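Local coordinates for alginate lyase (Aplysia kurodai, PDB 5GMT), which is an alginate lyase of polysaccharide lyase family 14 that acts on polymannuronate, cleaving its glycosidic bonds, probably by beta-elimination, at residues P37-D41 and E122-K126; G114-N120 and H237-F243; C136-R140 and L151-I155. All coordinates share one frame. Residues are numbered along the deposited sequence.

All three contacts reach one antiparallel sheet, whose order includes, side by side, strands 38-42, 76-81, 238-247, 110-118, 136-143 and 149-154. Leu115 O to Leu139 N (2.8 Å) and Gly117 O to Phe137 N (3.0 Å) join contacts 2 and 3, whose centres are about 10 Å apart. Contact 1 lies with its centre about 10 Å from that of contact 2, and Tyr125 CE1 is 3.7 Å from Phe116 CE2. Along the chain contact 3 is nested within contact 2, whose segments alternate with those of contact 1. Contact 2 thus joins strands far apart in sequence, contact 3 adds a local hairpin beside them, and contact 1 brings the loop after 110-118 against strand 38-42.

Contact 1 of 3, residues P37-D41 and E122-K126; sequences PIYHD and EGAYK
Strand residues Ile38 and Tyr39 are extended, and the chain then turns a corner at His40, whose left-handed backbone (phi 56°, psi 45°) lets the adjacent Tyr39 and His40 side chains both start toward 122-126. The closest CA pair, His40 and Tyr125, is 7.9 Å apart, so side chains alone bridge the gap. Glu122 opens a 3-10 turn (122-124); its CB points sideways, but chi1 and chi2 both in m bring the carboxylate across, and OE1 accepts a hydrogen bond from His40 NE2 at 2.7 Å (N-H...O angle 150°), close to the imidazole plane. Gly123 and Ala124 continue the turn, closed by Tyr125 N to Glu122 O at 3.0 Å. Tyr125 (chi1 m) points its ring at Tyr39 (also m) in an offset stack, centroids 4.9 Å apart and planes at 22°. Tyr39 CB sits 4.1 Å from the Tyr125 centroid, 16° off the normal, a CH-pi contact, while His40 CD2 approaches Tyr125 CD2 to 3.5 Å. Tyr125 OH is hydrogen-bonded to Arg82. The result is an aromatic cluster with a His-carboxylate hydrogen bond, joining an outer strand of a jelly-roll sheet to a loop.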
ATOM      1  N   PRO A  37      -1.140 -11.434 -13.150  1.00  7.93           N
ATOM      2  CA  PRO A  37       0.320 -11.570 -13.044  1.00  7.44           C
ATOM      3  C   PRO A  37       0.910 -10.766 -11.888  1.00  8.96           C
ATOM      4  O   PRO A  37       0.466  -9.644 -11.612  1.00  8.16           O
ATOM      5  CB  PRO A  37       0.820 -11.040 -14.388  1.00  9.37           C
ATOM      6  CG  PRO A  37      -0.241 -10.094 -14.827  1.00 11.30           C
ATOM      7  CD  PRO A  37      -1.538 -10.673 -14.348  1.00 10.51           C
ATOM      8  N   ILE A  38       1.894 -11.357 -11.220  1.00  6.56           N
ATOM      9  CA  ILE A  38       2.598 -10.667 -10.168  1.00  8.19           C
ATOM     10  C   ILE A  38       4.068 -10.544 -10.540  1.00  9.49           C
ATOM     11  O   ILE A  38       4.581 -11.292 -11.381  1.00  9.13           O
ATOM     12  CB  ILE A  38       2.433 -11.366  -8.793  1.00  8.53           C
ATOM     13  CG1 ILE A  38       3.156 -12.709  -8.759  1.00  9.62           C
ATOM     14  CG2 ILE A  38       0.937 -11.519  -8.421  1.00  8.62           C
ATOM     15  CD1 ILE A  38       3.014 -13.415  -7.428  1.00 13.04           C
ATOM     16  N   TYR A  39       4.721  -9.553  -9.943  1.00  7.74           N
ATOM     17  CA  TYR A  39       6.083  -9.195 -10.281  1.00  7.13           C
ATOM     18  C   TYR A  39       6.877  -8.939  -9.004  1.00  9.49           C
ATOM     19  O   TYR A  39       6.369  -8.319  -8.064  1.00  6.80           O
ATOM     20  CB  TYR A  39       6.107  -7.942 -11.175  1.00  7.73           C
ATOM     21  CG  TYR A  39       5.253  -8.045 -12.422  1.00 10.29           C
ATOM     22  CD1 TYR A  39       3.867  -7.869 -12.362  1.00  7.25           C
ATOM     23  CD2 TYR A  39       5.831  -8.278 -13.666  1.00 11.29           C
ATOM     24  CE1 TYR A  39       3.091  -7.963 -13.490  1.00  9.33           C
ATOM     25  CE2 TYR A  39       5.059  -8.363 -14.805  1.00 11.17           C
ATOM     26  CZ  TYR A  39       3.691  -8.197 -14.713  1.00 10.99           C
ATOM     27  OH  TYR A  39       2.922  -8.282 -15.844  1.00 13.79           O
ATOM     28  N   HIS A  40       8.117  -9.420  -8.977  1.00  7.51           N
ATOM     29  CA  HIS A  40       9.015  -9.163  -7.857  1.00  8.71           C
ATOM     30  C   HIS A  40       8.409  -9.622  -6.525  1.00  9.01           C
ATOM     31  O   HIS A  40       8.451  -8.912  -5.515  1.00  8.91           O
ATOM     32  CB  HIS A  40       9.387  -7.674  -7.832  1.00  9.31           C
ATOM     33  CG  HIS A  40      10.041  -7.216  -9.099  1.00 11.07           C
ATOM     34  ND1 HIS A  40      11.343  -7.537  -9.410  1.00 12.45           N
ATOM     35  CD2 HIS A  40       9.572  -6.496 -10.146  1.00  8.14           C
ATOM     36  CE1 HIS A  40      11.653  -7.031 -10.591  1.00 13.05           C
ATOM     37  NE2 HIS A  40      10.593  -6.397 -11.060  1.00 10.49           N
ATOM     38  N   ASP A  41       7.843 -10.823  -6.550  1.00  7.88           N
ATOM     39  CA  ASP A  41       7.289 -11.453  -5.358  1.00  9.12           C
ATOM     40  C   ASP A  41       8.398 -11.956  -4.442  1.00 11.79           C
ATOM     41  O   ASP A  41       9.400 -12.499  -4.902  1.00  8.69           O
ATOM     42  CB  ASP A  41       6.361 -12.602  -5.752  1.00  9.46           C
ATOM     43  CG  ASP A  41       7.028 -13.581  -6.705  1.00 13.61           C
ATOM     44  OD1 ASP A  41       7.367 -13.173  -7.830  1.00 10.21           O
ATOM     45  OD2 ASP A  41       7.209 -14.752  -6.329  1.00 18.80           O
ATOM     46  N   GLU A 122       9.150  -2.706 -16.545  1.00 11.19           N
ATOM     47  CA  GLU A 122       9.917  -2.871 -15.305  1.00 10.94           C
ATOM     48  C   GLU A 122      10.145  -1.563 -14.563  1.00 10.52           C
ATOM     49  O   GLU A 122      10.314  -1.566 -13.345  1.00  9.02           O
ATOM     50  CB  GLU A 122      11.274  -3.517 -15.600  1.00 13.05           C
ATOM     51  CG  GLU A 122      11.201  -4.995 -15.854  1.00 11.96           C
ATOM     52  CD  GLU A 122      10.700  -5.757 -14.648  1.00 10.68           C
ATOM     53  OE1 GLU A 122      11.249  -5.547 -13.545  1.00 11.32           O
ATOM     54  OE2 GLU A 122       9.754  -6.552 -14.797  1.00 11.67           O
ATOM     55  N   GLY A 123      10.145  -0.451 -15.296  1.00  9.03           N
ATOM     56  CA  GLY A 123      10.308   0.857 -14.685  1.00 11.30           C
ATOM     57  C   GLY A 123       9.305   1.106 -13.565  1.00 10.49           C
ATOM     58  O   GLY A 123       9.576   1.844 -12.633  1.00  8.96           O
ATOM     59  N   ALA A 124       8.142   0.477 -13.656  1.00  7.02           N
ATOM     60  CA  ALA A 124       7.072   0.737 -12.699  1.00  6.08           C
ATOM     61  C   ALA A 124       7.351   0.138 -11.313  1.00  8.83           C
ATOM     62  O   ALA A 124       6.707   0.521 -10.330  1.00  8.62           O
ATOM     63  CB  ALA A 124       5.755   0.209 -13.250  1.00  8.84           C
ATOM     64  N   TYR A 125       8.316  -0.780 -11.233  1.00  7.45           N
ATOM     65  CA  TYR A 125       8.539  -1.531  -9.989  1.00 10.54           C
ATOM     66  C   TYR A 125       9.748  -1.031  -9.201  1.00  8.16           C
ATOM     67  O   TYR A 125      10.241  -1.736  -8.314  1.00  8.68           O
ATOM     68  CB  TYR A 125       8.713  -3.033 -10.285  1.00  7.65           C
ATOM     69  CG  TYR A 125       7.727  -3.586 -11.287  1.00  8.50           C
ATOM     70  CD1 TYR A 125       6.357  -3.404 -11.116  1.00  8.73           C
ATOM     71  CD2 TYR A 125       8.165  -4.252 -12.437  1.00  8.17           C
ATOM     72  CE1 TYR A 125       5.451  -3.891 -12.029  1.00  9.08           C
ATOM     73  CE2 TYR A 125       7.263  -4.743 -13.369  1.00  7.00           C
ATOM     74  CZ  TYR A 125       5.902  -4.550 -13.160  1.00  8.87           C
ATOM     75  OH  TYR A 125       4.996  -5.021 -14.063  1.00  9.36           O
ATOM     76  N   LYS A 126      10.212   0.182  -9.496  1.00  7.98           N
ATOM     77  CA  LYS A 126      11.501   0.649  -8.956  1.00  6.95           C
ATOM     78  C   LYS A 126      11.377   1.691  -7.846  1.00 12.55           C
ATOM     79  O   LYS A 126      12.388   2.206  -7.362  1.00 14.18           O
ATOM     80  CB  LYS A 126      12.367   1.221 -10.090  1.00  8.02           C
ATOM     81  CG  LYS A 126      12.610   0.238 -11.232  1.00  9.60           C
ATOM     82  CD  LYS A 126      13.310  -1.001 -10.739  1.00 15.59           C
ATOM     83  CE  LYS A 126      13.544  -1.989 -11.877  1.00 23.53           C
ATOM     84  NZ  LYS A 126      14.199  -3.247 -11.396  1.00 26.61           N
TER

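Contact 2 of 3, residues G114-N120 and H237-F243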
ATOM      1  N   GLY A 114      -0.702  -0.580  -1.182  1.00  6.06           N
ATOM      2  CA  GLY A 114      -1.254   0.619  -1.784  1.00  3.99           C
ATOM      3  C   GLY A 114      -1.150   0.513  -3.296  1.00  6.58           C
ATOM      4  O   GLY A 114      -0.742  -0.519  -3.810  1.00  6.64           O
ATOM      5  N   LEU A 115      -1.528   1.568  -4.013  1.00  6.72           N
ATOM      6  CA  LEU A 115      -1.435   1.550  -5.476  1.00  5.39           C
ATOM      7  C   LEU A 115      -0.039   1.988  -5.949  1.00  5.01           C
ATOM      8  O   LEU A 115       0.730   2.566  -5.180  1.00  5.14           O
ATOM      9  CB  LEU A 115      -2.510   2.456  -6.085  1.00  5.10           C
ATOM     10  CG  LEU A 115      -3.951   1.974  -5.857  1.00  5.90           C
ATOM     11  CD1 LEU A 115      -4.971   3.028  -6.294  1.00  5.44           C
ATOM     12  CD2 LEU A 115      -4.177   0.659  -6.602  1.00  5.83           C
ATOM     13  N   PHE A 116       0.261   1.724  -7.222  1.00  6.15           N
ATOM     14  CA  PHE A 116       1.502   2.171  -7.859  1.00  6.58           C
ATOM     15  C   PHE A 116       1.259   2.395  -9.350  1.00  4.44           C
ATOM     16  O   PHE A 116       0.235   1.973  -9.886  1.00  4.83           O
ATOM     17  CB  PHE A 116       2.625   1.138  -7.660  1.00  4.34           C
ATOM     18  CG  PHE A 116       2.555  -0.014  -8.615  1.00  6.51           C
ATOM     19  CD1 PHE A 116       1.597  -0.998  -8.452  1.00  4.47           C
ATOM     20  CD2 PHE A 116       3.451  -0.117  -9.680  1.00  5.62           C
ATOM     21  CE1 PHE A 116       1.511  -2.068  -9.348  1.00  8.04           C
ATOM     22  CE2 PHE A 116       3.379  -1.180 -10.568  1.00  5.57           C
ATOM     23  CZ  PHE A 116       2.413  -2.162 -10.399  1.00  5.89           C
ATOM     24  N   GLY A 117       2.189   3.072 -10.014  1.00  6.75           N
ATOM     25  CA  GLY A 117       2.099   3.247 -11.449  1.00  6.94           C
ATOM     26  C   GLY A 117       3.397   3.778 -12.030  1.00  6.45           C
ATOM     27  O   GLY A 117       4.435   3.795 -11.366  1.00  6.39           O
ATOM     28  N   GLY A 118       3.333   4.205 -13.282  1.00  6.50           N
ATOM     29  CA  GLY A 118       4.505   4.711 -13.967  1.00  6.92           C
ATOM     30  C   GLY A 118       4.550   4.135 -15.365  1.00  8.60           C
ATOM     31  O   GLY A 118       3.522   4.039 -16.034  1.00  6.68           O
ATOM     32  N   GLU A 119       5.748   3.752 -15.790  1.00  8.36           N
ATOM     33  CA  GLU A 119       5.952   3.124 -17.091  1.00 11.68           C
ATOM     34  C   GLU A 119       5.193   1.794 -17.234  1.00 12.11           C
ATOM     35  O   GLU A 119       4.752   1.196 -16.251  1.00 10.09           O
ATOM     36  CB  GLU A 119       7.449   2.905 -17.327  1.00 11.59           C
ATOM     37  CG  GLU A 119       8.273   4.200 -17.385  1.00 11.24           C
ATOM     38  CD  GLU A 119       9.767   3.944 -17.507  1.00 17.42           C
ATOM     39  OE1 GLU A 119      10.535   4.926 -17.635  1.00 12.97           O
ATOM     40  OE2 GLU A 119      10.175   2.760 -17.464  1.00 11.77           O
ATOM     41  N   ASN A 120       5.036   1.326 -18.467  1.00  8.98           N
ATOM     42  CA  ASN A 120       4.278   0.102 -18.694  1.00 12.55           C
ATOM     43  C   ASN A 120       5.052  -1.160 -18.295  1.00 12.88           C
ATOM     44  O   ASN A 120       4.467  -2.230 -18.114  1.00 18.17           O
ATOM     45  CB  ASN A 120       3.845   0.001 -20.158  1.00 16.17           C
ATOM     46  CG  ASN A 120       2.814  -1.089 -20.378  1.00 20.38           C
ATOM     47  OD1 ASN A 120       1.902  -1.260 -19.577  1.00 21.51           O
ATOM     48  ND2 ASN A 120       2.978  -1.851 -21.447  1.00 26.15           N
ATOM     49  N   HIS A 237       2.907   7.691 -18.324  1.00 13.23           N
ATOM     50  CA  HIS A 237       2.745   7.065 -16.996  1.00  8.72           C
ATOM     51  C   HIS A 237       1.275   6.981 -16.593  1.00  9.74           C
ATOM     52  O   HIS A 237       0.520   7.953 -16.741  1.00 10.27           O
ATOM     53  CB  HIS A 237       3.505   7.843 -15.911  1.00 10.55           C
ATOM     54  CG  HIS A 237       4.992   7.769 -16.037  1.00  7.85           C
ATOM     55  ND1 HIS A 237       5.846   8.272 -15.077  1.00 13.08           N
ATOM     56  CD2 HIS A 237       5.781   7.256 -17.011  1.00 13.50           C
ATOM     57  CE1 HIS A 237       7.095   8.065 -15.450  1.00 16.12           C
ATOM     58  NE2 HIS A 237       7.086   7.461 -16.625  1.00 12.78           N
ATOM     59  N   HIS A 238       0.875   5.826 -16.062  1.00  8.15           N
ATOM     60  CA  HIS A 238      -0.489   5.626 -15.579  1.00  7.56           C
ATOM     61  C   HIS A 238      -0.494   4.727 -14.348  1.00  8.01           C
ATOM     62  O   HIS A 238       0.537   4.186 -13.965  1.00  6.36           O
ATOM     63  CB  HIS A 238      -1.367   5.015 -16.675  1.00  8.02           C
ATOM     64  CG  HIS A 238      -1.377   5.813 -17.944  1.00  9.91           C
ATOM     65  ND1 HIS A 238      -2.130   6.960 -18.095  1.00 10.99           N
ATOM     66  CD2 HIS A 238      -0.717   5.636 -19.113  1.00 12.39           C
ATOM     67  CE1 HIS A 238      -1.938   7.449 -19.309  1.00 12.12           C
ATOM     68  NE2 HIS A 238      -1.087   6.663 -19.946  1.00 12.16           N
ATOM     69  N   LEU A 239      -1.653   4.580 -13.720  1.00  7.34           N
ATOM     70  CA  LEU A 239      -1.771   3.661 -12.589  1.00  5.97           C
ATOM     71  C   LEU A 239      -1.748   2.243 -13.126  1.00  9.17           C
ATOM     72  O   LEU A 239      -2.364   1.968 -14.156  1.00  6.99           O
ATOM     73  CB  LEU A 239      -3.052   3.933 -11.803  1.00  6.01           C
ATOM     74  CG  LEU A 239      -2.967   5.159 -10.898  1.00  8.69           C
ATOM     75  CD1 LEU A 239      -4.351   5.779 -10.702  1.00  9.40           C
ATOM     76  CD2 LEU A 239      -2.347   4.763  -9.560  1.00  6.75           C
ATOM     77  N   ARG A 240      -1.038   1.347 -12.440  1.00  8.47           N
ATOM     78  CA  ARG A 240      -0.841  -0.008 -12.953  1.00  5.72           C
ATOM     79  C   ARG A 240      -1.504  -1.082 -12.098  1.00  8.84           C
ATOM     80  O   ARG A 240      -1.835  -2.158 -12.595  1.00  9.63           O
ATOM     81  CB  ARG A 240       0.656  -0.306 -13.075  1.00  7.31           C
ATOM     82  CG  ARG A 240       1.418   0.649 -14.014  1.00  7.04           C
ATOM     83  CD  ARG A 240       0.908   0.538 -15.455  1.00 10.19           C
ATOM     84  NE  ARG A 240       1.568   1.510 -16.326  1.00  9.96           N
ATOM     85  CZ  ARG A 240       1.098   1.899 -17.507  1.00 11.14           C
ATOM     86  NH1 ARG A 240      -0.031   1.378 -17.981  1.00  7.44           N
ATOM     87  NH2 ARG A 240       1.753   2.818 -18.207  1.00  8.04           N
ATOM     88  N   GLY A 241      -1.701  -0.807 -10.812  1.00  6.76           N
ATOM     89  CA  GLY A 241      -2.279  -1.822  -9.955  1.00  7.11           C
ATOM     90  C   GLY A 241      -1.861  -1.703  -8.510  1.00  6.63           C
ATOM     91  O   GLY A 241      -1.543  -0.617  -8.046  1.00  6.37           O
ATOM     92  N   MET A 242      -1.841  -2.839  -7.812  1.00  6.67           N
ATOM     93  CA  MET A 242      -1.578  -2.862  -6.377  1.00  5.26           C
ATOM     94  C   MET A 242      -0.149  -3.279  -6.069  1.00  5.73           C
ATOM     95  O   MET A 242       0.337  -4.295  -6.581  1.00  8.46           O
ATOM     96  CB  MET A 242      -2.530  -3.816  -5.655  1.00  7.27           C
ATOM     97  CG  MET A 242      -2.241  -3.894  -4.145  1.00  7.47           C
ATOM     98  SD  MET A 242      -3.244  -5.089  -3.236  1.00  7.36           S
ATOM     99  CE  MET A 242      -2.848  -6.605  -4.094  1.00  8.64           C
ATOM    100  N   PHE A 243       0.509  -2.482  -5.233  1.00  4.91           N
ATOM    101  CA  PHE A 243       1.822  -2.812  -4.680  1.00  5.84           C
ATOM    102  C   PHE A 243       1.560  -3.459  -3.329  1.00  5.38           C
ATOM    103  O   PHE A 243       1.370  -2.764  -2.344  1.00  4.72           O
ATOM    104  CB  PHE A 243       2.688  -1.534  -4.611  1.00  5.17           C
ATOM    105  CG  PHE A 243       4.098  -1.728  -4.090  1.00  5.99           C
ATOM    106  CD1 PHE A 243       4.654  -2.984  -3.935  1.00  8.03           C
ATOM    107  CD2 PHE A 243       4.921  -0.615  -3.918  1.00  7.32           C
ATOM    108  CE1 PHE A 243       5.969  -3.127  -3.479  1.00 10.88           C
ATOM    109  CE2 PHE A 243       6.244  -0.752  -3.492  1.00 10.03           C
ATOM    110  CZ  PHE A 243       6.764  -1.993  -3.274  1.00  9.24           C
TER
HETATM  111  O   HOH W   1       9.866   7.275 -17.411  1.00 16.22           O
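Six backbone hydrogen bonds join the two strands. Gly114 and Phe243 exchange a pair (Phe243 N to Gly114 O 2.7 Å, Gly114 N to Phe243 O 3.2 Å), as do Gly118 and His238 (Gly118 N to His238 O 2.9 Å, His238 N to Gly118 O 3.2 Å). Between them, Phe116 N reaches Gly241 O at 3.1 Å, but Phe116 O accepts a hydrogen bond from Arg240 N at 2.9 Å. Arg240 and Gly241 thus both face Phe116, a classic beta bulge that shifts the antiparallel register by one. Arg240 has the bent backbone (phi -114°, psi -26°) of the first bulge position, and Gly241 (152°, -152°) holds angles that call for glycine. The bulge turns Arg240 toward 114-120, where NE (3.2 Å) and NH2 (3.1 Å) both bond Gly118 O; NH1 goes to Ser88 O. A water links Glu119 OE1 (2.5 Å) with His237 NE2 (2.9 Å). At Gly117 a side chain would clash with His238 O and Leu239 CA. Arg240 CB rests over the Phe116 ring, 4.1 Å from its centroid, and Gly118 CA over the His237 ring, at 4.0 Å. On the face away from Phe116 and Phe243, Leu115 CB meets Leu239 CD2 at 4.2 Å, both side chains packing on Met93 and Val198 of the opposing sheet.

Contact 3 of 3, residues C136-R140 and L151-I155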
ATOM      1  N   CYS A 136       8.408   5.778 -12.193  1.00  8.90           N
ATOM      2  CA  CYS A 136       7.369   5.209 -11.346  1.00  8.94           C
ATOM      3  C   CYS A 136       6.897   6.157 -10.261  1.00 10.53           C
ATOM      4  O   CYS A 136       7.511   7.192 -10.003  1.00  7.79           O
ATOM      5  CB  CYS A 136       7.880   3.904 -10.708  1.00  8.71           C
ATOM      6  SG  CYS A 136       9.487   4.044  -9.852  1.00  8.89           S
ATOM      7  N   PHE A 137       5.789   5.789  -9.631  1.00  5.66           N
ATOM      8  CA  PHE A 137       5.408   6.355  -8.340  1.00  5.57           C
ATOM      9  C   PHE A 137       4.791   5.227  -7.512  1.00  6.79           C
ATOM     10  O   PHE A 137       4.215   4.301  -8.069  1.00  6.84           O
ATOM     11  CB  PHE A 137       4.433   7.524  -8.515  1.00  5.93           C
ATOM     12  CG  PHE A 137       3.137   7.139  -9.185  1.00  6.06           C
ATOM     13  CD1 PHE A 137       3.047   7.069 -10.573  1.00  6.53           C
ATOM     14  CD2 PHE A 137       2.011   6.851  -8.429  1.00  8.05           C
ATOM     15  CE1 PHE A 137       1.854   6.715 -11.190  1.00  5.59           C
ATOM     16  CE2 PHE A 137       0.812   6.494  -9.039  1.00  7.36           C
ATOM     17  CZ  PHE A 137       0.736   6.424 -10.426  1.00  6.56           C
ATOM     18  N   SER A 138       4.928   5.273  -6.195  1.00  5.92           N
ATOM     19  CA  SER A 138       4.282   4.239  -5.393  1.00  4.77           C
ATOM     20  C   SER A 138       3.581   4.872  -4.212  1.00  7.49           C
ATOM     21  O   SER A 138       4.074   5.846  -3.635  1.00  6.42           O
ATOM     22  CB  SER A 138       5.290   3.178  -4.934  1.00  7.50           C
ATOM     23  OG  SER A 138       6.233   3.694  -4.015  1.00  7.68           O
ATOM     24  N   LEU A 139       2.426   4.310  -3.862  1.00  5.99           N
ATOM     25  CA  LEU A 139       1.558   4.915  -2.871  1.00  5.86           C
ATOM     26  C   LEU A 139       1.089   3.887  -1.852  1.00  9.09           C
ATOM     27  O   LEU A 139      -0.106   3.761  -1.585  1.00  8.14           O
ATOM     28  CB  LEU A 139       0.355   5.578  -3.553  1.00  6.19           C
ATOM     29  CG  LEU A 139       0.715   6.664  -4.583  1.00  7.74           C
ATOM     30  CD1 LEU A 139      -0.488   7.041  -5.469  1.00  6.20           C
ATOM     31  CD2 LEU A 139       1.319   7.908  -3.906  1.00  6.07           C
ATOM     32  N   ARG A 140       2.037   3.143  -1.299  1.00  6.11           N
ATOM     33  CA  ARG A 140       1.755   2.286  -0.145  1.00  3.34           C
ATOM     34  C   ARG A 140       1.251   3.088   1.059  1.00  5.53           C
ATOM     35  O   ARG A 140       1.388   4.309   1.120  1.00  5.82           O
ATOM     36  CB  ARG A 140       3.008   1.512   0.255  1.00  6.00           C
ATOM     37  CG  ARG A 140       3.472   0.523  -0.792  1.00  5.45           C
ATOM     38  CD  ARG A 140       4.794  -0.073  -0.381  1.00  9.30           C
ATOM     39  NE  ARG A 140       5.893   0.889  -0.503  1.00  5.95           N
ATOM     40  CZ  ARG A 140       7.166   0.619  -0.246  1.00  7.98           C
ATOM     41  NH1 ARG A 140       7.536  -0.601   0.144  1.00  7.94           N
ATOM     42  NH2 ARG A 140       8.075   1.580  -0.384  1.00  7.75           N
ATOM     43  N   LEU A 151      -0.125   7.875   4.410  1.00  7.85           N
ATOM     44  CA  LEU A 151       0.238   7.596   3.022  1.00  9.01           C
ATOM     45  C   LEU A 151       1.760   7.672   2.930  1.00  7.23           C
ATOM     46  O   LEU A 151       2.345   8.624   3.408  1.00  8.21           O
ATOM     47  CB  LEU A 151      -0.419   8.600   2.068  1.00  6.04           C
ATOM     48  CG  LEU A 151       0.126   8.667   0.638  1.00  9.99           C
ATOM     49  CD1 LEU A 151      -0.064   7.331  -0.040  1.00  6.82           C
ATOM     50  CD2 LEU A 151      -0.547   9.768  -0.176  1.00  8.93           C
ATOM     51  N   TYR A 152       2.403   6.660   2.349  1.00  7.48           N
ATOM     52  CA  TYR A 152       3.860   6.624   2.278  1.00  5.49           C
ATOM     53  C   TYR A 152       4.266   6.637   0.819  1.00  7.51           C
ATOM     54  O   TYR A 152       4.313   5.588   0.169  1.00  7.15           O
ATOM     55  CB  TYR A 152       4.410   5.396   2.981  1.00  8.35           C
ATOM     56  CG  TYR A 152       5.916   5.330   3.042  1.00  5.87           C
ATOM     57  CD1 TYR A 152       6.647   6.311   3.700  1.00 10.64           C
ATOM     58  CD2 TYR A 152       6.606   4.264   2.468  1.00  6.16           C
ATOM     59  CE1 TYR A 152       8.035   6.247   3.770  1.00  8.41           C
ATOM     60  CE2 TYR A 152       8.002   4.184   2.539  1.00  6.75           C
ATOM     61  CZ  TYR A 152       8.704   5.184   3.192  1.00 10.63           C
ATOM     62  OH  TYR A 152      10.082   5.122   3.270  1.00 13.33           O
ATOM     63  N   ALA A 153       4.548   7.835   0.318  1.00  6.43           N
ATOM     64  CA  ALA A 153       4.593   8.071  -1.118  1.00  7.30           C
ATOM     65  C   ALA A 153       6.006   8.208  -1.678  1.00  7.90           C
ATOM     66  O   ALA A 153       6.808   9.006  -1.188  1.00  8.48           O
ATOM     67  CB  ALA A 153       3.784   9.322  -1.452  1.00  7.37           C
ATOM     68  N   TYR A 154       6.295   7.407  -2.698  1.00  8.48           N
ATOM     69  CA  TYR A 154       7.428   7.653  -3.580  1.00  8.25           C
ATOM     70  C   TYR A 154       6.895   8.401  -4.793  1.00  7.57           C
ATOM     71  O   TYR A 154       6.201   7.831  -5.629  1.00  6.54           O
ATOM     72  CB  TYR A 154       8.107   6.342  -3.993  1.00  9.02           C
ATOM     73  CG  TYR A 154       9.061   5.807  -2.956  1.00  8.50           C
ATOM     74  CD1 TYR A 154       8.602   5.397  -1.705  1.00 11.08           C
ATOM     75  CD2 TYR A 154      10.419   5.710  -3.224  1.00 10.32           C
ATOM     76  CE1 TYR A 154       9.473   4.915  -0.745  1.00  8.97           C
ATOM     77  CE2 TYR A 154      11.302   5.223  -2.266  1.00 13.94           C
ATOM     78  CZ  TYR A 154      10.826   4.824  -1.039  1.00 10.60           C
ATOM     79  OH  TYR A 154      11.692   4.342  -0.080  1.00 15.99           O
ATOM     80  N   ILE A 155       7.199   9.692  -4.875  1.00  7.20           N
ATOM     81  CA  ILE A 155       6.682  10.537  -5.940  1.00  7.30           C
ATOM     82  C   ILE A 155       7.829  11.424  -6.437  1.00  7.23           C
ATOM     83  O   ILE A 155       8.846  11.532  -5.772  1.00 10.97           O
ATOM     84  CB  ILE A 155       5.485  11.389  -5.439  1.00 10.07           C
ATOM     85  CG1 ILE A 155       5.826  12.025  -4.095  1.00  7.96           C
ATOM     86  CG2 ILE A 155       4.254  10.516  -5.286  1.00  8.63           C
ATOM     87  CD1 ILE A 155       4.677  12.879  -3.484  1.00 10.02           C
TER
HETATM   88  O   HOH W   2       5.218   3.555  -1.486  1.00  6.59           O
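This is a buried antiparallel pairing within the beta hairpin of strands 136-143 and 149-154, near the middle of the enzyme, with the short strand axes 4.8 Å apart and 170° between their directions. Ser138 and Tyr154 form a hydrogen-bonded pair: Ser138 N to Tyr154 O and Tyr154 N to Ser138 O are both 2.9 Å. Further along, Tyr152 N bonds Arg140 O at 2.8 Å, but the return link is made through water, which accepts from Arg140 N (3.2 Å) and Arg140 NE (2.9 Å) and donates to Tyr152 O (2.8 Å) and Ser138 OG (2.7 Å). Ser138 OG is also hydrogen-bonded to Cys127 O. The two faces of the strand pair differ sharply, as expected in the two-sheet jelly roll of the concanavalin-like clan. Leu139 lies on the face turned to the opposing sheet: its CD2 touches Ala153 CB (3.8 Å) and Ile155 CG2 (4.2 Å), its CB meets Leu151 CD1 (3.9 Å), and Val198 and Val210 pack on it from across. Ser138, Arg140, Tyr152 and Tyr154 share the other face, where Arg140 NH2 approaches Tyr154 CE1 (3.6 Å) and Tyr152 CE2 (3.9 Å). Arg140 NH1 bonds Ser245, and the hydroxyls of Tyr152 and Tyr154 bond Gly176 and Gly129. Cys136 is disulfide-bonded to Cys127.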